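Local structure of chitooligosaccharidolytic beta-N-acetylglucosaminidase (Ostrinia furnacalis, 3NSM) at residues S58-N63 and L173-D178. The protein hydrolyses terminal beta-linked N-acetylglucosamine units one at a time from the non-reducing ends of chitooligosaccharides, preferring shorter substrates. Sequence-based numbering, arbitrary orientation.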
loop_
_atom_site.group_PDB
_atom_site.type_symbol
_atom_site.label_atom_id
_atom_site.label_comp_id
_atom_site.label_asym_id
_atom_site.label_seq_id
_atom_site.Cartn_x
_atom_site.Cartn_y
_atom_site.Cartn_z
ATOM N N SER A 58 10.961 3.157 -35.010
ATOM C CA SER A 58 10.134 2.845 -36.172
ATOM C C SER A 58 8.697 2.609 -35.751
ATOM O O SER A 58 8.446 2.011 -34.707
ATOM C CB SER A 58 10.672 1.616 -36.908
ATOM O OG SER A 58 12.058 1.753 -37.174
ATOM N N LYS A 59 7.758 3.079 -36.566
ATOM C CA LYS A 59 6.348 2.897 -36.282
ATOM C C LYS A 59 5.933 1.462 -36.586
ATOM O O LYS A 59 6.276 0.905 -37.636
ATOM C CB LYS A 59 5.498 3.898 -37.063
ATOM C CG LYS A 59 4.017 3.849 -36.717
ATOM C CD LYS A 59 3.216 4.900 -37.467
ATOM C CE LYS A 59 3.095 4.578 -38.947
ATOM N NZ LYS A 59 2.059 5.422 -39.603
ATOM N N ILE A 60 5.184 0.878 -35.656
ATOM C CA ILE A 60 4.869 -0.541 -35.666
ATOM C C ILE A 60 3.364 -0.741 -35.662
ATOM O O ILE A 60 2.648 -0.041 -34.945
ATOM C CB ILE A 60 5.482 -1.226 -34.410
ATOM C CG1 ILE A 60 7.013 -1.174 -34.446
ATOM C CG2 ILE A 60 4.945 -2.645 -34.202
ATOM C CD1 ILE A 60 7.651 -1.580 -35.767
ATOM N N ASN A 61 2.893 -1.693 -36.466
ATOM C CA ASN A 61 1.503 -2.143 -36.416
ATOM C C ASN A 61 1.343 -3.212 -35.333
ATOM O O ASN A 61 1.884 -4.317 -35.445
ATOM C CB ASN A 61 1.051 -2.677 -37.781
ATOM C CG ASN A 61 -0.469 -2.807 -37.903
ATOM O OD1 ASN A 61 -1.012 -2.713 -39.001
ATOM N ND2 ASN A 61 -1.154 -3.033 -36.790
ATOM N N LEU A 62 0.596 -2.863 -34.288
ATOM C CA LEU A 62 0.381 -3.724 -33.122
ATOM C C LEU A 62 -0.217 -5.091 -33.487
ATOM O O LEU A 62 0.066 -6.094 -32.832
ATOM C CB LEU A 62 -0.497 -2.991 -32.100
ATOM C CG LEU A 62 -0.713 -3.489 -30.665
ATOM C CD1 LEU A 62 -2.002 -4.289 -30.552
ATOM C CD2 LEU A 62 0.491 -4.256 -30.094
ATOM N N ASN A 63 -1.036 -5.118 -34.534
ATOM C CA ASN A 63 -1.656 -6.351 -35.017
ATOM C C ASN A 63 -0.764 -7.203 -35.921
ATOM O O ASN A 63 -1.093 -8.351 -36.217
ATOM C CB ASN A 63 -2.969 -6.030 -35.722
ATOM C CG ASN A 63 -4.048 -5.591 -34.761
ATOM O OD1 ASN A 63 -3.836 -5.548 -33.545
ATOM N ND2 ASN A 63 -5.218 -5.264 -35.294
ATOM N N LEU A 173 2.458 3.544 -31.923
ATOM C CA LEU A 173 3.301 2.568 -31.255
ATOM C C LEU A 173 4.640 2.504 -31.982
ATOM O O LEU A 173 4.692 2.289 -33.196
ATOM C CB LEU A 173 2.628 1.191 -31.214
ATOM C CG LEU A 173 3.366 0.079 -30.460
ATOM C CD1 LEU A 173 3.560 0.423 -28.983
ATOM C CD2 LEU A 173 2.613 -1.231 -30.612
ATOM N N LEU A 174 5.715 2.712 -31.235
ATOM C CA LEU A 174 7.049 2.746 -31.807
ATOM C C LEU A 174 7.933 1.648 -31.231
ATOM O O LEU A 174 7.588 1.013 -30.231
ATOM C CB LEU A 174 7.699 4.122 -31.597
ATOM C CG LEU A 174 6.902 5.380 -31.963
ATOM C CD1 LEU A 174 7.664 6.613 -31.531
ATOM C CD2 LEU A 174 6.565 5.438 -33.448
ATOM N N MET A 175 9.075 1.433 -31.879
ATOM C CA MET A 175 10.024 0.408 -31.485
ATOM C C MET A 175 11.421 0.839 -31.895
ATOM O O MET A 175 11.601 1.412 -32.965
ATOM C CB MET A 175 9.677 -0.911 -32.170
ATOM C CG MET A 175 10.388 -2.120 -31.587
ATOM S SD MET A 175 10.571 -3.467 -32.769
ATOM C CE MET A 175 8.894 -3.766 -33.250
ATOM N N VAL A 176 12.399 0.558 -31.044
ATOM C CA VAL A 176 13.800 0.854 -31.335
ATOM C C VAL A 176 14.258 0.107 -32.595
ATOM O O VAL A 176 14.054 -1.104 -32.717
ATOM C CB VAL A 176 14.700 0.495 -30.148
ATOM C CG1 VAL A 176 16.101 1.011 -30.376
ATOM C CG2 VAL A 176 14.130 1.074 -28.869
ATOM N N ARG A 177 14.870 0.842 -33.524
ATOM C CA ARG A 177 15.107 0.343 -34.885
ATOM C C ARG A 177 16.299 -0.595 -34.991
ATOM O O ARG A 177 16.213 -1.640 -35.631
ATOM C CB ARG A 177 15.262 1.503 -35.878
ATOM C CG ARG A 177 15.087 1.088 -37.344
ATOM C CD ARG A 177 15.287 2.257 -38.299
ATOM N NE ARG A 177 16.699 2.619 -38.419
ATOM C CZ ARG A 177 17.152 3.687 -39.074
ATOM N NH1 ARG A 177 16.307 4.522 -39.674
ATOM N NH2 ARG A 177 18.459 3.927 -39.126
ATOM N N ASP A 178 17.407 -0.216 -34.370
ATOM C CA ASP A 178 18.642 -0.968 -34.494
ATOM C C ASP A 178 19.165 -1.323 -33.117
ATOM O O ASP A 178 19.717 -0.473 -32.419
ATOM C CB ASP A 178 19.681 -0.158 -35.279
ATOM C CG ASP A 178 19.138 0.354 -36.604
ATOM O OD1 ASP A 178 18.721 -0.483 -37.441
ATOM O OD2 ASP A 178 19.119 1.591 -36.807
HETATM O O HOH W 1 1.438 2.950 -34.584
#
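S58 and M175 form a hydrogen-bonded antiparallel pair: S58 N donates to M175 O at 2.8 Å, in the carbonyl plane, and M175 N returns a more bent bond to S58 O (N-H...O 131°). Two residues along, I60 N reaches L173 O at 2.9 Å. Where the ladder might continue, a water intervenes, accepting from L173 N at 2.9 Å and lying 3.2 Å from I60 O. Between the S58/M175 and I60/L173 bonds, K59 and L174 make the non-hydrogen-bonded pair, and L174 CA lies 3.3 Å from S58 O as a CA-H...O contact. The short strand axes meet at 123°, far from strictly antiparallel, consistent with a strongly twisted mixed sheet in the non-catalytic domain, apart from the (beta/alpha)8 barrel of this family 20 hydrolase. R177 lies two residues beyond M175, where its backbone bonds to F56; its CG abuts S58 OG at 3.1 Å, while the bend at chi3 (74°) accompanies the turn of its guanidinium to D178, NE meeting OD2 on the syn side but out of the carboxylate plane in a salt bridge. A leucine in place of R177 would probably leave the D178 carboxylate without that charged mate. On the sheet face bearing S58 and M175, I60 packs against M175: I60 CG1, beside its own backbone N, touches M175 CE at 3.4 Å, tighter than usual van der Waals contact, and V107 of strand 105-113 adjoins both side chains. Beyond the water, as the chain turns a corner, L62 CD2 meets L173 CD2 at 3.7 Å, with V90 of helix 86-91 against both leucines.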